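Long-range contacts in mitochondrial association factor 1 (PDB 6BXS), which is a macro-domain protein of Toxoplasma gondii whose own role is not settled, encoded at a locus required for manipulating host mitochondria: residues A[44-49]-A[164-169]; A[87-92]-A[115-120]; A[122-127]-A[149-154]; A[211-216]-A[253-258]. All blocks are in the same frame, centred on the assembly; numbering follows the deposited sequence.

Contact 1: residues A[44-49]-A[164-169]; sequences RVATVD and NDVMLY
Two parallel strands at the middle of the mixed sheet of this macro domain, 45-49 and 166-169, meet with axes 4.3 Å apart at closest and 24° between their directions. The pairing is tightest at its C-terminal end, where V48 lies opposite L168 and D49 opposite Y169. There L168 N donates to T47 O over 2.9 Å and D49 N to L168 O over 2.7 Å. Toward the N-terminal end the strands separate, and a water donates to V45 O and accepts from V166 N. The A46 methyl points at the partner strand, its CB 3.6 Å from both V166 CG1 and L168 CD1. R44 bends at chi3 (44°), which turns NE toward P210 O. R44 NH1 reaches D165 OD1 at 2.6 Å, on the syn lone pair, in a salt bridge with the two planar groups 74° apart; D165 OD2 has a second cationic partner in K209. On the face carrying T47, M167, D49 and Y169, D49 OD2 stands 3.5 Å from Y169 CD2, while the Y169 hydroxyl bonds to T52 N and F56 O. Central parallel strands with helix 61-76 packed on T47, D49 and M167 fit a macro-domain alpha/beta/alpha sandwich.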
# COMPACT_ATOMS: atom_id res chain seq x y z
N ARG A 44 -11.22 -4.13 10.03
CA ARG A 44 -10.58 -2.89 9.60
C ARG A 44 -9.50 -3.17 8.56
O ARG A 44 -8.38 -3.56 8.89
CB ARG A 44 -9.98 -2.17 10.80
CG ARG A 44 -10.93 -2.02 11.99
CD ARG A 44 -10.27 -1.25 13.12
NE ARG A 44 -9.54 -0.09 12.61
CZ ARG A 44 -10.10 1.08 12.30
NH1 ARG A 44 -9.35 2.06 11.82
NH2 ARG A 44 -11.41 1.27 12.47
N VAL A 45 -9.86 -2.96 7.30
CA VAL A 45 -8.95 -3.20 6.18
C VAL A 45 -8.35 -1.88 5.69
O VAL A 45 -9.08 -0.97 5.33
CB VAL A 45 -9.66 -3.90 5.01
CG1 VAL A 45 -8.66 -4.28 3.92
CG2 VAL A 45 -10.41 -5.12 5.50
N ALA A 46 -7.02 -1.81 5.68
CA ALA A 46 -6.31 -0.64 5.16
C ALA A 46 -5.80 -0.95 3.75
O ALA A 46 -5.03 -1.88 3.56
CB ALA A 46 -5.17 -0.25 6.07
N THR A 47 -6.22 -0.15 2.78
CA THR A 47 -5.84 -0.37 1.40
C THR A 47 -4.58 0.43 1.05
O THR A 47 -4.44 1.59 1.44
CB THR A 47 -6.98 0.00 0.44
OG1 THR A 47 -8.15 -0.74 0.79
CG2 THR A 47 -6.60 -0.31 -1.00
N VAL A 48 -3.67 -0.21 0.32
CA VAL A 48 -2.38 0.37 -0.01
C VAL A 48 -2.40 1.05 -1.37
O VAL A 48 -2.54 0.39 -2.40
CB VAL A 48 -1.27 -0.70 0.01
CG1 VAL A 48 0.05 -0.13 -0.51
CG2 VAL A 48 -1.09 -1.26 1.42
N ASP A 49 -2.24 2.36 -1.37
CA ASP A 49 -2.21 3.14 -2.60
C ASP A 49 -0.91 2.90 -3.36
O ASP A 49 0.18 3.04 -2.80
CB ASP A 49 -2.36 4.63 -2.28
CG ASP A 49 -2.62 5.47 -3.52
OD1 ASP A 49 -2.53 4.94 -4.65
OD2 ASP A 49 -2.91 6.68 -3.36
N ASN A 164 -13.20 1.94 7.74
CA ASN A 164 -12.50 2.21 6.49
C ASN A 164 -11.61 3.45 6.54
O ASN A 164 -11.22 3.98 5.50
CB ASN A 164 -13.52 2.38 5.35
CG ASN A 164 -14.27 1.10 5.05
OD1 ASN A 164 -13.79 -0.00 5.32
ND2 ASN A 164 -15.46 1.23 4.47
N ASP A 165 -11.25 3.89 7.74
CA ASP A 165 -10.58 5.17 7.91
C ASP A 165 -9.06 5.07 8.05
O ASP A 165 -8.42 5.98 8.59
CB ASP A 165 -11.16 5.89 9.14
CG ASP A 165 -10.88 5.16 10.43
OD1 ASP A 165 -10.45 3.98 10.38
OD2 ASP A 165 -11.10 5.75 11.50
N VAL A 166 -8.49 3.97 7.57
CA VAL A 166 -7.04 3.85 7.47
C VAL A 166 -6.64 3.50 6.04
O VAL A 166 -7.21 2.59 5.43
CB VAL A 166 -6.48 2.77 8.42
CG1 VAL A 166 -4.96 2.64 8.25
CG2 VAL A 166 -6.82 3.10 9.86
N MET A 167 -5.67 4.24 5.52
CA MET A 167 -5.11 3.95 4.20
C MET A 167 -3.59 3.93 4.30
O MET A 167 -3.01 4.49 5.22
CB MET A 167 -5.55 4.99 3.17
CG MET A 167 -5.06 6.41 3.43
SD MET A 167 -5.31 7.52 2.03
CE MET A 167 -4.05 6.94 0.89
N LEU A 168 -2.96 3.25 3.34
CA LEU A 168 -1.52 3.31 3.19
C LEU A 168 -1.18 3.83 1.80
O LEU A 168 -2.01 3.80 0.89
CB LEU A 168 -0.88 1.94 3.42
CG LEU A 168 -0.75 1.49 4.88
CD1 LEU A 168 -1.70 0.35 5.17
CD2 LEU A 168 0.68 1.10 5.21
N TYR A 169 0.05 4.29 1.66
CA TYR A 169 0.56 4.87 0.41
C TYR A 169 2.01 4.43 0.30
O TYR A 169 2.79 4.63 1.23
CB TYR A 169 0.42 6.40 0.43
CG TYR A 169 0.85 7.12 -0.84
CD1 TYR A 169 2.20 7.24 -1.18
CD2 TYR A 169 -0.08 7.73 -1.67
CE1 TYR A 169 2.60 7.92 -2.31
CE2 TYR A 169 0.31 8.42 -2.81
CZ TYR A 169 1.65 8.50 -3.13
OH TYR A 169 2.04 9.18 -4.26
O HOH W 1 -9.40 0.97 7.65

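Contact 2: residues A[87-92]-A[115-120]; sequences SAESQE and RFSRVF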
# COMPACT_ATOMS: atom_id res chain seq x y z
N SER A 87 -4.06 16.89 -3.85
CA SER A 87 -2.77 16.59 -4.45
C SER A 87 -1.65 17.32 -3.72
O SER A 87 -0.65 16.71 -3.34
CB SER A 87 -2.76 16.98 -5.93
OG SER A 87 -3.32 15.96 -6.73
N ALA A 88 -1.82 18.62 -3.53
CA ALA A 88 -0.79 19.44 -2.90
C ALA A 88 -0.62 19.10 -1.42
O ALA A 88 0.50 18.99 -0.93
CB ALA A 88 -1.12 20.92 -3.07
N GLU A 89 -1.73 18.93 -0.71
CA GLU A 89 -1.66 18.70 0.73
C GLU A 89 -1.04 17.34 1.04
O GLU A 89 -0.15 17.24 1.88
CB GLU A 89 -3.05 18.79 1.36
CG GLU A 89 -3.00 19.09 2.85
CD GLU A 89 -4.29 18.78 3.58
OE1 GLU A 89 -5.05 17.91 3.12
OE2 GLU A 89 -4.55 19.42 4.62
N SER A 90 -1.53 16.30 0.37
CA SER A 90 -0.99 14.96 0.54
C SER A 90 0.50 14.95 0.22
O SER A 90 1.30 14.33 0.92
CB SER A 90 -1.73 13.97 -0.37
OG SER A 90 -1.57 14.32 -1.73
N GLN A 91 0.85 15.66 -0.84
CA GLN A 91 2.23 15.79 -1.27
C GLN A 91 3.09 16.46 -0.19
O GLN A 91 4.17 15.96 0.14
CB GLN A 91 2.28 16.59 -2.58
CG GLN A 91 3.65 16.71 -3.21
CD GLN A 91 3.57 17.33 -4.60
OE1 GLN A 91 3.10 18.45 -4.77
NE2 GLN A 91 4.01 16.58 -5.61
N GLU A 92 2.60 17.57 0.36
CA GLU A 92 3.33 18.29 1.40
C GLU A 92 3.56 17.43 2.64
O GLU A 92 4.68 17.34 3.14
CB GLU A 92 2.56 19.55 1.80
CG GLU A 92 2.71 20.70 0.81
CD GLU A 92 1.85 21.90 1.18
OE1 GLU A 92 0.83 21.71 1.87
OE2 GLU A 92 2.20 23.03 0.77
N ARG A 115 -4.58 18.56 12.80
CA ARG A 115 -4.59 19.91 13.35
C ARG A 115 -4.67 20.98 12.27
O ARG A 115 -5.10 22.10 12.53
CB ARG A 115 -3.35 20.14 14.22
CG ARG A 115 -3.38 21.43 15.00
CD ARG A 115 -2.21 21.52 15.97
NE ARG A 115 -2.11 22.85 16.57
CZ ARG A 115 -1.12 23.24 17.37
NH1 ARG A 115 -0.13 22.41 17.66
NH2 ARG A 115 -1.12 24.48 17.86
N PHE A 116 -4.26 20.63 11.05
CA PHE A 116 -4.25 21.59 9.94
C PHE A 116 -4.85 21.05 8.65
O PHE A 116 -4.86 21.74 7.63
CB PHE A 116 -2.81 22.05 9.68
CG PHE A 116 -1.89 20.96 9.22
CD1 PHE A 116 -1.84 20.57 7.89
CD2 PHE A 116 -1.06 20.32 10.13
CE1 PHE A 116 -0.99 19.57 7.47
CE2 PHE A 116 -0.20 19.32 9.72
CZ PHE A 116 -0.17 18.94 8.39
N SER A 117 -5.35 19.81 8.68
CA SER A 117 -5.93 19.18 7.49
C SER A 117 -7.41 18.89 7.67
O SER A 117 -7.89 18.70 8.78
CB SER A 117 -5.19 17.89 7.16
OG SER A 117 -5.73 17.28 5.99
N ARG A 118 -8.13 18.86 6.55
CA ARG A 118 -9.54 18.47 6.54
C ARG A 118 -9.69 17.03 6.07
O ARG A 118 -10.78 16.46 6.12
CB ARG A 118 -10.36 19.40 5.64
CG ARG A 118 -10.01 20.87 5.74
CD ARG A 118 -11.26 21.74 5.74
NE ARG A 118 -10.97 23.13 5.38
CZ ARG A 118 -11.20 23.68 4.19
NH1 ARG A 118 -11.74 22.97 3.20
NH2 ARG A 118 -10.90 24.96 3.98
N VAL A 119 -8.58 16.45 5.60
CA VAL A 119 -8.59 15.11 5.02
C VAL A 119 -7.99 14.08 5.98
O VAL A 119 -8.59 13.04 6.24
CB VAL A 119 -7.80 15.08 3.70
CG1 VAL A 119 -7.69 13.66 3.16
CG2 VAL A 119 -8.47 15.99 2.67
N PHE A 120 -6.80 14.39 6.50
CA PHE A 120 -6.05 13.45 7.32
C PHE A 120 -6.12 13.81 8.80
O PHE A 120 -5.84 14.95 9.18
CB PHE A 120 -4.59 13.41 6.87
CG PHE A 120 -4.43 13.12 5.41
CD1 PHE A 120 -4.62 11.85 4.91
CD2 PHE A 120 -4.07 14.13 4.52
CE1 PHE A 120 -4.47 11.58 3.57
CE2 PHE A 120 -3.92 13.87 3.17
CZ PHE A 120 -4.12 12.59 2.70
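The backbones stay well apart, a helical turn facing an irregular loop, and their nearest CA atoms, those of E89 and S117, are 8.0 Å from each other, which leaves side chains to make the contact. E89 spans most of that distance. Its CG is anti to the backbone N (chi1 -158°) and the chain runs on extended, bringing the carboxylate to the hydroxyl of S117. S117 OG donates to E89 OE2 over 2.8 Å, approaching from above the carboxylate plane, 37° out of it. The same oxygen accepts two backbone N-H groups of its own loop, V119 N at 3.0 Å and F120 N at 3.1 Å, the latter nearly straight at 175°. These bonds define an ST turn and an ST motif, so three hydrogen bonds hold S117 OG: it accepts two from its loop and donates one to helix 83-103. The turn leads directly into strand 120-126 of the sheet. V119 CG2 passes alongside E89 in the opposite direction, 3.9 Å from E89 OE1, and V119 CG1 sits over the centre of the F120 ring, 3.6 Å above its plane. The F120 ring in turn reaches the helix through CZ, 4.1 Å from S90 CB, while S90 OG bonds to L86 O and I57 N.

Contact 3: residues A[122-127]-A[149-154]; sequences RSFAYV and LHILKP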
# COMPACT_ATOMS: atom_id res chain seq x y z
N ARG A 122 -4.41 11.89 11.21
CA ARG A 122 -3.05 11.66 11.66
C ARG A 122 -2.28 10.92 10.57
O ARG A 122 -2.85 10.11 9.84
CB ARG A 122 -3.04 10.87 12.97
CG ARG A 122 -1.75 11.01 13.75
CD ARG A 122 -1.99 10.88 15.24
NE ARG A 122 -0.83 11.29 16.02
CZ ARG A 122 -0.75 12.39 16.77
NH1 ARG A 122 -1.77 13.23 16.88
NH2 ARG A 122 0.37 12.65 17.43
N SER A 123 -0.98 11.21 10.47
CA SER A 123 -0.17 10.69 9.38
C SER A 123 1.14 10.09 9.88
O SER A 123 1.81 10.68 10.73
CB SER A 123 0.11 11.78 8.35
OG SER A 123 -1.09 12.31 7.84
N PHE A 124 1.49 8.93 9.33
CA PHE A 124 2.67 8.20 9.74
C PHE A 124 3.54 7.90 8.52
O PHE A 124 3.07 7.95 7.39
CB PHE A 124 2.29 6.88 10.43
CG PHE A 124 1.40 7.06 11.63
CD1 PHE A 124 0.05 7.31 11.48
CD2 PHE A 124 1.92 6.96 12.91
CE1 PHE A 124 -0.77 7.47 12.58
CE2 PHE A 124 1.10 7.11 14.02
CZ PHE A 124 -0.24 7.37 13.85
N ALA A 125 4.81 7.57 8.77
CA ALA A 125 5.70 7.12 7.71
C ALA A 125 6.73 6.13 8.26
O ALA A 125 7.00 6.10 9.46
CB ALA A 125 6.39 8.30 7.06
N TYR A 126 7.29 5.33 7.36
CA TYR A 126 8.20 4.26 7.74
C TYR A 126 8.99 3.82 6.51
O TYR A 126 8.41 3.61 5.44
CB TYR A 126 7.42 3.09 8.34
CG TYR A 126 8.24 1.87 8.74
CD1 TYR A 126 8.72 0.98 7.79
CD2 TYR A 126 8.49 1.60 10.08
CE1 TYR A 126 9.46 -0.13 8.16
CE2 TYR A 126 9.22 0.49 10.46
CZ TYR A 126 9.70 -0.37 9.50
OH TYR A 126 10.43 -1.48 9.87
N VAL A 127 10.30 3.71 6.65
CA VAL A 127 11.14 3.12 5.61
C VAL A 127 12.03 2.04 6.20
O VAL A 127 12.65 2.23 7.24
CB VAL A 127 12.02 4.17 4.90
CG1 VAL A 127 11.19 5.02 3.95
CG2 VAL A 127 12.77 5.04 5.91
N LEU A 149 1.19 5.86 6.29
CA LEU A 149 -0.07 5.38 6.83
C LEU A 149 -0.86 6.57 7.36
O LEU A 149 -0.35 7.36 8.15
CB LEU A 149 0.18 4.35 7.94
CG LEU A 149 -1.01 3.52 8.42
CD1 LEU A 149 -0.53 2.23 9.07
CD2 LEU A 149 -1.88 4.30 9.41
N HIS A 150 -2.11 6.70 6.91
CA HIS A 150 -2.95 7.84 7.28
C HIS A 150 -4.25 7.40 7.94
O HIS A 150 -4.95 6.52 7.42
CB HIS A 150 -3.28 8.69 6.05
CG HIS A 150 -2.08 9.17 5.30
ND1 HIS A 150 -1.32 10.24 5.72
CD2 HIS A 150 -1.53 8.75 4.14
CE1 HIS A 150 -0.33 10.44 4.86
NE2 HIS A 150 -0.44 9.55 3.89
N ILE A 151 -4.57 8.01 9.07
CA ILE A 151 -5.91 7.92 9.63
C ILE A 151 -6.73 9.05 9.03
O ILE A 151 -6.45 10.22 9.26
CB ILE A 151 -5.91 8.03 11.17
CG1 ILE A 151 -4.97 6.97 11.77
CG2 ILE A 151 -7.33 7.87 11.71
CD1 ILE A 151 -4.87 7.03 13.29
N LEU A 152 -7.75 8.69 8.26
CA LEU A 152 -8.59 9.67 7.59
C LEU A 152 -9.62 10.27 8.53
O LEU A 152 -10.08 9.61 9.46
CB LEU A 152 -9.30 9.03 6.39
CG LEU A 152 -8.40 8.47 5.29
CD1 LEU A 152 -9.24 7.71 4.27
CD2 LEU A 152 -7.60 9.57 4.61
N LYS A 153 -9.97 11.53 8.30
CA LYS A 153 -11.03 12.17 9.08
C LYS A 153 -12.36 11.53 8.70
O LYS A 153 -12.50 10.99 7.60
CB LYS A 153 -11.06 13.68 8.84
CG LYS A 153 -9.76 14.40 9.16
CD LYS A 153 -9.97 15.90 9.29
CE LYS A 153 -10.05 16.33 10.74
NZ LYS A 153 -8.70 16.46 11.35
N PRO A 154 -13.35 11.58 9.61
CA PRO A 154 -14.64 10.94 9.34
C PRO A 154 -15.32 11.46 8.07
O PRO A 154 -16.09 10.73 7.44
CB PRO A 154 -15.47 11.29 10.58
CG PRO A 154 -14.48 11.57 11.64
CD PRO A 154 -13.31 12.19 10.94
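This is an antiparallel pairing of neighbouring strands, 122-126 and 149-152, in the half of the mixed sheet that ends at strand 109-111. The axes approach to 4.7 Å and their directions differ by 169°. R122 with I151 and F124 with L149 are hydrogen-bonded pairs, and S123 with H150 between them is a non-hydrogen-bonded pair. At the first, I151 N donates to R122 O over 2.8 Å, and the return bond from R122 N to I151 O is longer. At the second, F124 N meets L149 O at 2.7 Å and L149 N gives the reciprocal bond to F124 O.

On the face carrying F124, L149 and I151, the F124 and L149 side chains lie side by side and point the same way, CB to CB 4.1 Å. F124 CE1 reaches I151 CD1 at 4.2 Å, a methyl at the ring's edge. Y200 of helix 179-202 covers this face and meets the F124 ring edge-to-face. R122 starts on the same face, but its guanidinium leads off to a salt bridge with E110.

The opposite face carries the polar pair. S123 OG, anti to its carbonyl carbon (chi1 -58°), lies in the plane of the H150 ring and 3.0 Å from H150 ND1, with either atom able to donate. S123 OG also bonds to S113 OG, and H150 NE2 to Q94 OE1 of helix 83-103, while the F120 ring meets the imidazole. With both ring nitrogens engaged, the rotation of H150 is fixed, and a chain of hydrogen bonds runs from S113 through the buried S123 and H150 to Q94 on the helix.

Contact 4: residues A[211-216]-A[253-258]; sequences VEAIRL and ELQFMY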
# COMPACT_ATOMS: atom_id res chain seq x y z
N VAL A 211 -4.95 -1.93 12.32
CA VAL A 211 -5.06 -2.46 10.97
C VAL A 211 -5.13 -3.98 11.07
O VAL A 211 -4.15 -4.63 11.45
CB VAL A 211 -3.89 -2.05 10.08
CG1 VAL A 211 -4.07 -2.58 8.67
CG2 VAL A 211 -3.74 -0.53 10.06
N GLU A 212 -6.29 -4.54 10.74
CA GLU A 212 -6.53 -5.97 10.90
C GLU A 212 -6.29 -6.70 9.59
O GLU A 212 -6.11 -7.92 9.57
CB GLU A 212 -7.95 -6.20 11.41
CG GLU A 212 -8.31 -5.29 12.58
CD GLU A 212 -9.68 -5.57 13.16
OE1 GLU A 212 -9.77 -5.83 14.38
OE2 GLU A 212 -10.67 -5.50 12.41
N ALA A 213 -6.28 -5.96 8.49
CA ALA A 213 -5.96 -6.51 7.19
C ALA A 213 -5.43 -5.42 6.28
O ALA A 213 -5.74 -4.24 6.48
CB ALA A 213 -7.17 -7.18 6.57
N ILE A 214 -4.63 -5.80 5.29
CA ILE A 214 -4.18 -4.86 4.27
C ILE A 214 -4.56 -5.36 2.87
O ILE A 214 -4.32 -6.52 2.53
CB ILE A 214 -2.66 -4.60 4.34
CG1 ILE A 214 -1.89 -5.92 4.46
CG2 ILE A 214 -2.34 -3.69 5.51
CD1 ILE A 214 -0.38 -5.74 4.38
N ARG A 215 -5.16 -4.46 2.10
CA ARG A 215 -5.58 -4.76 0.73
C ARG A 215 -4.56 -4.18 -0.25
O ARG A 215 -4.41 -2.96 -0.35
CB ARG A 215 -6.97 -4.19 0.47
CG ARG A 215 -7.52 -4.46 -0.92
CD ARG A 215 -9.01 -4.15 -0.99
NE ARG A 215 -9.79 -5.00 -0.09
CZ ARG A 215 -11.10 -4.91 0.08
NH1 ARG A 215 -11.81 -4.01 -0.59
NH2 ARG A 215 -11.72 -5.73 0.93
N LEU A 216 -3.87 -5.06 -0.96
CA LEU A 216 -2.73 -4.68 -1.80
C LEU A 216 -3.04 -4.77 -3.29
O LEU A 216 -3.73 -5.69 -3.73
CB LEU A 216 -1.53 -5.57 -1.49
CG LEU A 216 -1.02 -5.58 -0.05
CD1 LEU A 216 -0.12 -6.77 0.20
CD2 LEU A 216 -0.28 -4.29 0.23
N GLU A 253 -4.05 -9.62 8.09
CA GLU A 253 -4.48 -10.46 6.98
C GLU A 253 -4.11 -9.82 5.64
O GLU A 253 -4.29 -8.62 5.46
CB GLU A 253 -5.99 -10.70 7.06
CG GLU A 253 -6.64 -11.29 5.82
CD GLU A 253 -8.14 -11.48 5.98
OE1 GLU A 253 -8.55 -12.22 6.89
OE2 GLU A 253 -8.90 -10.88 5.19
N LEU A 254 -3.58 -10.62 4.72
CA LEU A 254 -3.20 -10.14 3.40
C LEU A 254 -4.32 -10.35 2.38
O LEU A 254 -4.86 -11.45 2.26
CB LEU A 254 -1.93 -10.83 2.91
CG LEU A 254 -0.63 -10.53 3.66
CD1 LEU A 254 0.51 -11.35 3.06
CD2 LEU A 254 -0.30 -9.05 3.61
N GLN A 255 -4.66 -9.28 1.66
CA GLN A 255 -5.60 -9.35 0.55
C GLN A 255 -4.96 -8.73 -0.68
O GLN A 255 -4.33 -7.68 -0.59
CB GLN A 255 -6.90 -8.62 0.89
CG GLN A 255 -7.54 -9.03 2.19
CD GLN A 255 -8.80 -8.24 2.49
OE1 GLN A 255 -9.18 -7.34 1.73
NE2 GLN A 255 -9.46 -8.56 3.59
N PHE A 256 -5.13 -9.38 -1.83
CA PHE A 256 -4.62 -8.86 -3.09
C PHE A 256 -5.75 -8.50 -4.04
O PHE A 256 -6.64 -9.31 -4.30
CB PHE A 256 -3.67 -9.87 -3.75
CG PHE A 256 -2.32 -9.94 -3.10
CD1 PHE A 256 -1.33 -9.04 -3.45
CD2 PHE A 256 -2.05 -10.90 -2.14
CE1 PHE A 256 -0.09 -9.10 -2.86
CE2 PHE A 256 -0.80 -10.96 -1.55
CZ PHE A 256 0.18 -10.06 -1.90
N MET A 257 -5.70 -7.28 -4.56
CA MET A 257 -6.70 -6.80 -5.51
C MET A 257 -6.51 -7.50 -6.85
O MET A 257 -5.50 -8.16 -7.08
CB MET A 257 -6.59 -5.29 -5.67
CG MET A 257 -6.74 -4.53 -4.36
SD MET A 257 -6.28 -2.79 -4.49
CE MET A 257 -7.51 -2.20 -5.65
N TYR A 258 -7.48 -7.33 -7.74
CA TYR A 258 -7.49 -8.08 -8.99
C TYR A 258 -6.92 -7.29 -10.16
O TYR A 258 -7.17 -6.09 -10.30
CB TYR A 258 -8.91 -8.51 -9.34
CG TYR A 258 -9.00 -9.31 -10.62
CD1 TYR A 258 -8.74 -10.68 -10.62
CD2 TYR A 258 -9.32 -8.70 -11.83
CE1 TYR A 258 -8.82 -11.42 -11.79
CE2 TYR A 258 -9.39 -9.43 -13.00
CZ TYR A 258 -9.14 -10.79 -12.97
OH TYR A 258 -9.21 -11.52 -14.14
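L216, Q255 and R215 lose the most surface to this contact, which joins the parallel strands 213-216 and 253-256 of a beta-alpha-beta crossover whose connecting helix is 230-248. The strand axes come within 4.5 Å, with 19° between their directions.

L216 is held by its backbone and its side chain. L216 N donates to Q255 O and L216 O accepts from M257 N, both at 2.7 Å, carrying the pairing one residue past the end of strand 253-256. Its side chain runs beside that of F256, pointing the same way, with L216 CD1 3.8 Å from F256 CE1. On this same face I214 CD1 is pressed against L254 CD2 at 3.4 Å, tighter than usual for two carbons. Helix 230-248 packs over L254 and F256 through V241, as expected of the helix in such a crossover.

The other face, with A213, R215, E253 and Q255, carries the polar contacts. The Q255 amide is used at both ends. Q255 NE2 donates to E253 OE2 on the same strand, meeting the carboxylate on its anti side. R215 also holds the loop before strand 45-50: its NH1 bonds to P35 O, and its NH2, shared with Q255, forms a salt bridge with D38. R215 is bent at chi3 (-62°), and its guanidinium lies nearly coplanar with the Q255 amide. Two donors converge side-on on Q255 OE1, R215 NE at 3.0 Å and R215 NH2 at 3.1 Å, with the acceptor only 2° out of the guanidinium plane.

Overall arrangement
From the N terminus, residues 44-49 open contact 1, which closes at 164-169 after a loop of 114 residues. Contacts 2 and 3 form within that loop, in series: 87-92 packs on 115-120 before 122-127 pairs with 149-154. Contact 4 opens at 211-216 and closes at 253-258. None cross. Contacts 1, 3 and 4 belong to one sheet: strand 166-170 of contact 1 borders 147-152 of contact 3 (M167 O to H150 N), and 45-50 borders 213-216 of contact 4 (A46 N to A213 O). Contact 2 ties helix 83-103 to the loop leading into strand 120-126 and touches contact 3 through V119 O and K153 N. Its centre lies about 25 Å from that of contact 4.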